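Local coordinates for protein 2-aminomuconic 6-semialdehyde dehydrogenase (Pseudomonas sp., PDB 7BZV) that oxidises 2-aminomuconic 6-semialdehyde with NAD+ in the meta-cleavage pathway of 2-aminophenol breakdown, as a tetramer whose assembly is required for cofactor binding, at residues B[374-379]-B[383-388]; B[259-264]-B[404-409]; B[48-53]-B[223-228]. All blocks are in the same frame, centred on the assembly; numbering follows the deposited sequence. Where two conformers were deposited one is given.

In the fold
Interactions 1 and 2 both involve strands of one seven-stranded sheet, that of the catalytic domain of the aldehyde dehydrogenase fold. Their centres lie about 16 Å apart, and about 6 Å separates their nearest atoms. Along the chain, interaction 1 is nested inside the loop closed by interaction 2. Helices 384-387 and 403-411 precede and follow strand 394-400, so the two contacts pack successive helices of this domain. Interaction 3 closes earlier in the chain and lies on the opposite side of its centre, about 44 to 45 Å away between centres. It ties helix 39-52 to the chain leading into strand 226-230 of the Rossmann-like cofactor domain, and its Asp223 also reaches a neighbouring subunit.

Interaction 1 (B[374-379]-B[383-388]); sequences TVIAGL and ARVVRE
Leu379 and Val385 make the closest touch: Leu379 CD1 meets Val385 CG2 at 3.5 Å, tight for two methyl carbons. The two side chains slant across one another. Val385 CG2 also takes Ile376 CD1, at 3.9 Å. This one methyl therefore serves both the strand and the turn after it. The torsion of Val385 puts CG1 anti to the carbonyl carbon (chi1 -67°) and gives CG2 the place between N and C, from which it meets both partners. Leu379 CB lies 4.0 Å from Ala383 CB and equally far from Val386 CG2.

No hydrogen bond crosses between the segments. Within 383-388, Arg384 grips Glu388 side-on: NE gives OE2 a nearly straight bond of 2.8 Å (172°), while NH2 meets the syn lone pair of OE1. Tyr341 also bonds OE1. Ala383 is the N-cap, and its O accepts Val386 N. Glu348 takes the N-H groups of Arg384 and Val385, and its charge would suit this helix start.

Helix 384-387 lies in the beta-alpha-beta connection from strand 374-377 to parallel strand 394-400. Leu344 of helix 332-348 packs on Val385, Phe352 of strand 351-354 on Ile376, and His396 of strand 394-400 on Val386.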
loop_
_atom_site.group_PDB
_atom_site.type_symbol
_atom_site.label_atom_id
_atom_site.label_comp_id
_atom_site.label_asym_id
_atom_site.label_seq_id
_atom_site.Cartn_x
_atom_site.Cartn_y
_atom_site.Cartn_z
ATOM N N THR B 374 13.080 -8.827 42.031
ATOM C CA THR B 374 13.250 -10.209 42.465
ATOM C C THR B 374 13.597 -11.080 41.264
ATOM O O THR B 374 13.062 -10.900 40.162
ATOM C CB THR B 374 11.981 -10.686 43.188
ATOM O OG1 THR B 374 11.765 -9.854 44.338
ATOM C CG2 THR B 374 12.054 -12.142 43.653
ATOM N N VAL B 375 14.498 -12.028 41.482
ATOM C CA VAL B 375 14.826 -13.018 40.463
ATOM C C VAL B 375 14.812 -14.383 41.127
ATOM O O VAL B 375 15.480 -14.574 42.149
ATOM C CB VAL B 375 16.201 -12.761 39.819
ATOM C CG1 VAL B 375 16.579 -13.953 38.994
ATOM C CG2 VAL B 375 16.174 -11.520 38.991
ATOM N N ILE B 376 14.107 -15.347 40.528
ATOM C CA ILE B 376 14.120 -16.712 41.031
ATOM C C ILE B 376 14.684 -17.654 39.979
ATOM O O ILE B 376 14.776 -17.325 38.792
ATOM C CB ILE B 376 12.722 -17.201 41.483
ATOM C CG1 ILE B 376 11.704 -17.037 40.345
ATOM C CG2 ILE B 376 12.256 -16.440 42.721
ATOM C CD1 ILE B 376 10.322 -17.661 40.622
ATOM N N ALA B 377 15.049 -18.853 40.437
ATOM C CA ALA B 377 15.659 -19.875 39.603
ATOM C C ALA B 377 15.364 -21.242 40.202
ATOM O O ALA B 377 14.898 -21.365 41.336
ATOM C CB ALA B 377 17.170 -19.653 39.481
ATOM N N GLY B 378 15.671 -22.272 39.439
ATOM C CA GLY B 378 15.619 -23.624 39.941
ATOM C C GLY B 378 14.356 -24.391 39.618
ATOM O O GLY B 378 14.269 -25.571 39.968
ATOM N N LEU B 379 13.365 -23.777 38.992
ATOM C CA LEU B 379 12.097 -24.471 38.831
ATOM C C LEU B 379 11.944 -25.027 37.418
ATOM O O LEU B 379 12.657 -24.654 36.479
ATOM C CB LEU B 379 10.927 -23.546 39.165
ATOM C CG LEU B 379 10.975 -22.940 40.568
ATOM C CD1 LEU B 379 9.783 -22.024 40.800
ATOM C CD2 LEU B 379 11.046 -24.044 41.650
ATOM N N ALA B 383 6.141 -25.162 36.781
ATOM C CA ALA B 383 5.766 -24.583 38.063
ATOM C C ALA B 383 4.838 -23.398 37.838
ATOM O O ALA B 383 4.917 -22.708 36.817
ATOM C CB ALA B 383 6.995 -24.135 38.841
ATOM N N ARG B 384 3.976 -23.140 38.825
ATOM C CA ARG B 384 2.927 -22.141 38.645
ATOM C C ARG B 384 3.501 -20.741 38.475
ATOM O O ARG B 384 3.033 -19.964 37.626
ATOM C CB ARG B 384 1.982 -22.151 39.837
ATOM C CG ARG B 384 1.121 -23.383 39.976
ATOM C CD ARG B 384 0.096 -23.188 41.107
ATOM N NE ARG B 384 -0.714 -21.997 40.860
ATOM C CZ ARG B 384 -1.281 -21.248 41.801
ATOM N NH1 ARG B 384 -1.153 -21.567 43.086
ATOM N NH2 ARG B 384 -1.987 -20.179 41.446
ATOM N N VAL B 385 4.486 -20.382 39.299
ATOM C CA VAL B 385 5.095 -19.060 39.210
ATOM C C VAL B 385 5.887 -18.866 37.927
ATOM O O VAL B 385 6.250 -17.734 37.602
ATOM C CB VAL B 385 6.029 -18.762 40.409
ATOM C CG1 VAL B 385 5.228 -18.651 41.686
ATOM C CG2 VAL B 385 7.102 -19.819 40.564
ATOM N N VAL B 386 6.194 -19.940 37.206
ATOM C CA VAL B 386 6.867 -19.810 35.921
ATOM C C VAL B 386 5.864 -19.609 34.800
ATOM O O VAL B 386 6.213 -19.006 33.769
ATOM C CB VAL B 386 7.744 -21.041 35.634
ATOM C CG1 VAL B 386 8.512 -20.882 34.331
ATOM C CG2 VAL B 386 8.714 -21.267 36.797
ATOM N N ARG B 387 4.616 -20.047 34.985
ATOM C CA ARG B 387 3.634 -19.972 33.916
ATOM C C ARG B 387 2.606 -18.871 34.095
ATOM O O ARG B 387 2.139 -18.326 33.095
ATOM C CB ARG B 387 2.910 -21.313 33.783
ATOM C CG ARG B 387 3.851 -22.489 33.565
ATOM C CD ARG B 387 3.089 -23.753 33.141
ATOM N NE ARG B 387 2.477 -23.652 31.816
ATOM C CZ ARG B 387 3.097 -23.937 30.673
ATOM N NH1 ARG B 387 4.364 -24.311 30.683
ATOM N NH2 ARG B 387 2.455 -23.833 29.515
ATOM N N GLU B 388 2.266 -18.515 35.330
ATOM C CA GLU B 388 1.177 -17.593 35.632
ATOM C C GLU B 388 1.682 -16.163 35.705
ATOM O O GLU B 388 2.731 -15.896 36.298
ATOM C CB GLU B 388 0.507 -17.985 36.955
ATOM C CG GLU B 388 -0.008 -19.402 36.921
ATOM C CD GLU B 388 -0.768 -19.820 38.167
ATOM O OE1 GLU B 388 -1.137 -18.960 38.998
ATOM O OE2 GLU B 388 -0.996 -21.035 38.298
#

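Interaction 2 (B[259-264]-B[404-409]); sequences AAVIFA and SEVIRR
Val406 and Val261 meet through methyls set by their torsions. In Val406, CG1 sits between N and the carbonyl carbon (chi1 73°) and CG2 lies anti to N. In Val261, CG1 is the branch anti to N (chi1 -176°). The two side chains thus reach toward each other tip to tip. This is helix-on-sheet packing in the alpha/beta catalytic domain of the aldehyde dehydrogenase fold. Helix 403-411 is part of the crossover from strand 394-400 to the parallel strand 418-422, and here it packs on strand 258-262.

Val261 CG1 rests 3.7 Å from Val406 CG2 and 3.9 Å from Val406 CG1, so it touches both branches. Phe263 adds the end of its ring, with CZ 4.1 Å from Val406 CG1. Phe400 stacks edge-to-face with that ring. Tyr294 of strand 290-296 also packs on Val406. An alanine at Val406 would remove both methyls and would probably open a gap against Val261 and the end of the Phe263 ring.

Arg409 pairs through NE with Asp381. Within helix 403-411, Arg409 NH1 meets Glu405 OE2 at 2.8 Å, on the anti side and tilted out of the carboxylate plane, in a bent bond of 136°.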
loop_
_atom_site.group_PDB
_atom_site.type_symbol
_atom_site.label_atom_id
_atom_site.label_comp_id
_atom_site.label_asym_id
_atom_site.label_seq_id
_atom_site.Cartn_x
_atom_site.Cartn_y
_atom_site.Cartn_z
ATOM N N ALA B 259 8.561 -14.118 27.283
ATOM C CA ALA B 259 9.883 -14.712 27.328
ATOM C C ALA B 259 10.964 -13.768 26.812
ATOM O O ALA B 259 10.780 -13.057 25.823
ATOM C CB ALA B 259 9.919 -15.999 26.504
ATOM N N ALA B 260 12.093 -13.796 27.497
ATOM C CA ALA B 260 13.355 -13.253 27.024
ATOM C C ALA B 260 14.285 -14.403 26.708
ATOM O O ALA B 260 14.410 -15.335 27.511
ATOM C CB ALA B 260 13.992 -12.357 28.084
ATOM N N VAL B 261 14.967 -14.315 25.564
ATOM C CA VAL B 261 15.878 -15.349 25.087
ATOM C C VAL B 261 17.251 -14.707 24.864
ATOM O O VAL B 261 17.415 -13.891 23.944
ATOM C CB VAL B 261 15.364 -16.015 23.795
ATOM C CG1 VAL B 261 16.271 -17.131 23.374
ATOM C CG2 VAL B 261 13.980 -16.533 23.994
ATOM N N ILE B 262 18.243 -15.131 25.652
ATOM C CA ILE B 262 19.567 -14.525 25.665
ATOM C C ILE B 262 20.595 -15.565 25.231
ATOM O O ILE B 262 20.863 -16.538 25.952
ATOM C CB ILE B 262 19.896 -13.945 27.043
ATOM C CG1 ILE B 262 18.792 -12.933 27.414
ATOM C CG2 ILE B 262 21.309 -13.297 27.029
ATOM C CD1 ILE B 262 18.735 -12.666 28.878
ATOM N N PHE B 263 21.160 -15.362 24.054
ATOM C CA PHE B 263 22.190 -16.220 23.503
ATOM C C PHE B 263 23.581 -15.784 23.952
ATOM O O PHE B 263 23.853 -14.613 24.254
ATOM C CB PHE B 263 22.115 -16.245 21.960
ATOM C CG PHE B 263 20.917 -17.019 21.445
ATOM C CD1 PHE B 263 20.987 -18.394 21.228
ATOM C CD2 PHE B 263 19.725 -16.374 21.219
ATOM C CE1 PHE B 263 19.883 -19.092 20.784
ATOM C CE2 PHE B 263 18.591 -17.071 20.743
ATOM C CZ PHE B 263 18.671 -18.417 20.545
ATOM N N ALA B 264 24.480 -16.765 23.968
ATOM C CA ALA B 264 25.841 -16.521 24.426
ATOM C C ALA B 264 26.578 -15.504 23.564
ATOM O O ALA B 264 27.506 -14.843 24.058
ATOM C CB ALA B 264 26.595 -17.851 24.464
ATOM N N SER B 404 16.318 -24.827 18.796
ATOM C CA SER B 404 15.028 -25.509 18.685
ATOM C C SER B 404 14.372 -25.649 20.047
ATOM O O SER B 404 13.157 -25.428 20.205
ATOM C CB SER B 404 15.226 -26.886 18.040
ATOM O OG SER B 404 15.732 -26.750 16.738
ATOM N N GLU B 405 15.166 -26.023 21.045
ATOM C CA GLU B 405 14.660 -26.155 22.405
ATOM C C GLU B 405 14.080 -24.843 22.900
ATOM O O GLU B 405 13.000 -24.811 23.491
ATOM C CB GLU B 405 15.802 -26.611 23.334
ATOM C CG GLU B 405 15.454 -26.667 24.811
ATOM C CD GLU B 405 16.684 -26.519 25.729
ATOM O OE1 GLU B 405 17.836 -26.612 25.246
ATOM O OE2 GLU B 405 16.485 -26.319 26.932
ATOM N N VAL B 406 14.797 -23.738 22.695
ATOM C CA VAL B 406 14.359 -22.531 23.386
ATOM C C VAL B 406 13.137 -21.939 22.679
ATOM O O VAL B 406 12.274 -21.334 23.326
ATOM C CB VAL B 406 15.514 -21.512 23.540
ATOM C CG1 VAL B 406 15.842 -20.856 22.235
ATOM C CG2 VAL B 406 15.146 -20.475 24.594
ATOM N N ILE B 407 13.002 -22.137 21.362
ATOM C CA ILE B 407 11.780 -21.692 20.682
ATOM C C ILE B 407 10.574 -22.423 21.264
ATOM O O ILE B 407 9.556 -21.810 21.621
ATOM C CB ILE B 407 11.906 -21.896 19.156
ATOM C CG1 ILE B 407 12.960 -20.946 18.598
ATOM C CG2 ILE B 407 10.569 -21.731 18.458
ATOM C CD1 ILE B 407 13.559 -21.354 17.289
ATOM N N ARG B 408 10.684 -23.749 21.401
ATOM C CA ARG B 408 9.577 -24.529 21.941
ATOM C C ARG B 408 9.225 -24.054 23.345
ATOM O O ARG B 408 8.055 -23.833 23.664
ATOM C CB ARG B 408 9.923 -26.026 21.939
ATOM C CG ARG B 408 8.982 -26.893 22.789
ATOM C CD ARG B 408 9.388 -28.384 22.785
ATOM N NE ARG B 408 10.654 -28.656 23.478
ATOM C CZ ARG B 408 10.823 -28.569 24.792
ATOM N NH1 ARG B 408 9.812 -28.216 25.583
ATOM N NH2 ARG B 408 11.999 -28.835 25.313
ATOM N N ARG B 409 10.231 -23.857 24.192
ATOM C CA ARG B 409 9.947 -23.452 25.559
ATOM C C ARG B 409 9.415 -22.030 25.631
ATOM O O ARG B 409 8.546 -21.728 26.459
ATOM C CB ARG B 409 11.216 -23.611 26.407
ATOM C CG ARG B 409 11.736 -25.065 26.461
ATOM C CD ARG B 409 13.096 -25.173 27.170
ATOM N NE ARG B 409 13.004 -24.800 28.583
ATOM C CZ ARG B 409 14.064 -24.572 29.359
ATOM N NH1 ARG B 409 15.294 -24.687 28.866
ATOM N NH2 ARG B 409 13.898 -24.238 30.630
#

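Interaction 3 (B[48-53]-B[223-228]); sequences AGHRAL and DISAIT. With SO4 (sulfate ion), chain H.
Asp223 receives His50 with its backbone carbonyl. His50 has CG anti to its carbonyl carbon (chi1 -78°), which sends the ring across to Asp223 O. His50 NE2 donates to Asp223 O at 2.7 Å, and the bond is nearly straight (173°). The oxygen lies at the ring edge, almost in the ring plane. The donor sits 17° out of the carbonyl plane. Asp223 CB passes beside the same nitrogen, 3.9 Å from His50 NE2. The carboxylate stands almost square to the imidazole. Its OD1 forms a salt bridge with Arg414 of the third subunit, so this spot also touches the tetramer interface. OD2 is 5.6 Å from His50 NE2, and any effect of its charge on the ring would probably be slight, because the carboxylate is already paired with Arg414.

Ile224 points away from the helix segment 48-53, and its side chain packs on Val46 and Val146. Here the chain leads into strand 226-230 of the Rossmann-like cofactor domain, which runs parallel to 134-150 and 250-253. The bond from His50 joins helix 39-52 to the chain just ahead of that strand.

Ser225 comes next to the ring, with OG 3.8 Å from His50 CE1. That OG accepts from the backbone N of Val146. It also donates to sulfate O1 in a long bond of 3.3 Å. The sulfate probably comes from the crystallisation liquor.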
loop_
_atom_site.group_PDB
_atom_site.type_symbol
_atom_site.label_atom_id
_atom_site.label_comp_id
_atom_site.label_asym_id
_atom_site.label_seq_id
_atom_site.Cartn_x
_atom_site.Cartn_y
_atom_site.Cartn_z
ATOM N N ALA B 48 -25.052 11.519 24.708
ATOM C CA ALA B 48 -24.335 12.723 24.317
ATOM C C ALA B 48 -23.340 12.455 23.177
ATOM O O ALA B 48 -23.145 13.314 22.313
ATOM C CB ALA B 48 -23.612 13.318 25.521
ATOM N N GLY B 49 -22.702 11.284 23.143
ATOM C CA GLY B 49 -21.773 11.012 22.050
ATOM C C GLY B 49 -22.489 10.887 20.718
ATOM O O GLY B 49 -22.092 11.496 19.720
ATOM N N HIS B 50 -23.568 10.100 20.691
ATOM C CA HIS B 50 -24.352 9.962 19.472
ATOM C C HIS B 50 -24.902 11.314 19.030
ATOM O O HIS B 50 -24.979 11.599 17.830
ATOM C CB HIS B 50 -25.480 8.939 19.689
ATOM C CG HIS B 50 -25.009 7.520 19.620
ATOM N ND1 HIS B 50 -24.482 6.969 18.471
ATOM C CD2 HIS B 50 -24.919 6.562 20.574
ATOM C CE1 HIS B 50 -24.114 5.724 18.711
ATOM N NE2 HIS B 50 -24.352 5.458 19.986
ATOM N N ARG B 51 -25.286 12.165 19.980
ATOM C CA ARG B 51 -25.785 13.483 19.596
ATOM C C ARG B 51 -24.660 14.343 19.037
ATOM O O ARG B 51 -24.866 15.093 18.078
ATOM C CB ARG B 51 -26.458 14.161 20.794
ATOM C CG ARG B 51 -26.826 15.633 20.601
ATOM C CD ARG B 51 -27.151 16.321 21.957
ATOM N NE ARG B 51 -27.950 15.445 22.809
ATOM C CZ ARG B 51 -27.768 15.281 24.116
ATOM N NH1 ARG B 51 -26.824 15.952 24.762
ATOM N NH2 ARG B 51 -28.537 14.435 24.776
ATOM N N ALA B 52 -23.454 14.234 19.606
ATOM C CA ALA B 52 -22.313 14.970 19.057
ATOM C C ALA B 52 -22.073 14.610 17.595
ATOM O O ALA B 52 -21.703 15.470 16.781
ATOM C CB ALA B 52 -21.074 14.692 19.902
ATOM N N LEU B 53 -22.303 13.355 17.227
ATOM C CA LEU B 53 -22.115 12.976 15.841
ATOM C C LEU B 53 -23.181 13.570 14.935
ATOM O O LEU B 53 -23.006 13.544 13.711
ATOM C CB LEU B 53 -22.113 11.447 15.727
ATOM C CG LEU B 53 -20.963 10.786 16.491
ATOM C CD1 LEU B 53 -21.037 9.278 16.388
ATOM C CD2 LEU B 53 -19.645 11.304 15.945
ATOM N N ASP B 223 -26.099 0.736 22.818
ATOM C CA ASP B 223 -25.789 1.788 21.851
ATOM C C ASP B 223 -24.301 2.121 21.781
ATOM O O ASP B 223 -23.911 3.044 21.053
ATOM C CB ASP B 223 -26.577 3.072 22.170
ATOM C CG ASP B 223 -28.083 2.870 22.101
ATOM O OD1 ASP B 223 -28.514 1.962 21.352
ATOM O OD2 ASP B 223 -28.822 3.626 22.777
ATOM N N ILE B 224 -23.465 1.425 22.540
ATOM C CA ILE B 224 -22.031 1.517 22.317
ATOM C C ILE B 224 -21.700 0.916 20.953
ATOM O O ILE B 224 -22.308 -0.067 20.515
ATOM C CB ILE B 224 -21.290 0.805 23.456
ATOM C CG1 ILE B 224 -19.985 1.538 23.802
ATOM C CG2 ILE B 224 -21.043 -0.631 23.076
ATOM C CD1 ILE B 224 -20.186 2.910 24.423
ATOM N N SER B 225 -20.741 1.506 20.258
ATOM C CA SER B 225 -20.462 1.101 18.879
ATOM C C SER B 225 -19.254 0.184 18.781
ATOM O O SER B 225 -19.092 -0.530 17.777
ATOM C CB SER B 225 -20.259 2.338 17.996
ATOM O OG SER B 225 -21.339 3.260 18.125
ATOM N N ALA B 226 -18.417 0.189 19.803
ATOM C CA ALA B 226 -17.233 -0.650 19.846
ATOM C C ALA B 226 -16.696 -0.531 21.254
ATOM O O ALA B 226 -17.008 0.426 21.975
ATOM C CB ALA B 226 -16.187 -0.226 18.808
ATOM N N ILE B 227 -15.927 -1.535 21.662
ATOM C CA ILE B 227 -15.344 -1.557 22.999
ATOM C C ILE B 227 -13.877 -1.883 22.844
ATOM O O ILE B 227 -13.527 -2.897 22.229
ATOM C CB ILE B 227 -15.992 -2.574 23.954
ATOM C CG1 ILE B 227 -17.501 -2.383 24.054
ATOM C CG2 ILE B 227 -15.374 -2.442 25.347
ATOM C CD1 ILE B 227 -18.238 -3.666 24.439
ATOM N N THR B 228 -13.029 -1.022 23.379
ATOM C CA THR B 228 -11.598 -1.240 23.397
ATOM C C THR B 228 -11.188 -1.415 24.850
ATOM O O THR B 228 -11.642 -0.667 25.723
ATOM C CB THR B 228 -10.840 -0.074 22.740
ATOM O OG1 THR B 228 -9.515 -0.518 22.380
ATOM C CG2 THR B 228 -10.794 1.129 23.680
HETATM S S SO4 H . -24.417 0.805 16.777
HETATM O O1 SO4 H . -24.130 2.235 16.727
HETATM O O2 SO4 H . -23.183 0.050 16.933
HETATM O O3 SO4 H . -25.068 0.384 15.542
HETATM O O4 SO4 H . -25.299 0.545 17.911
#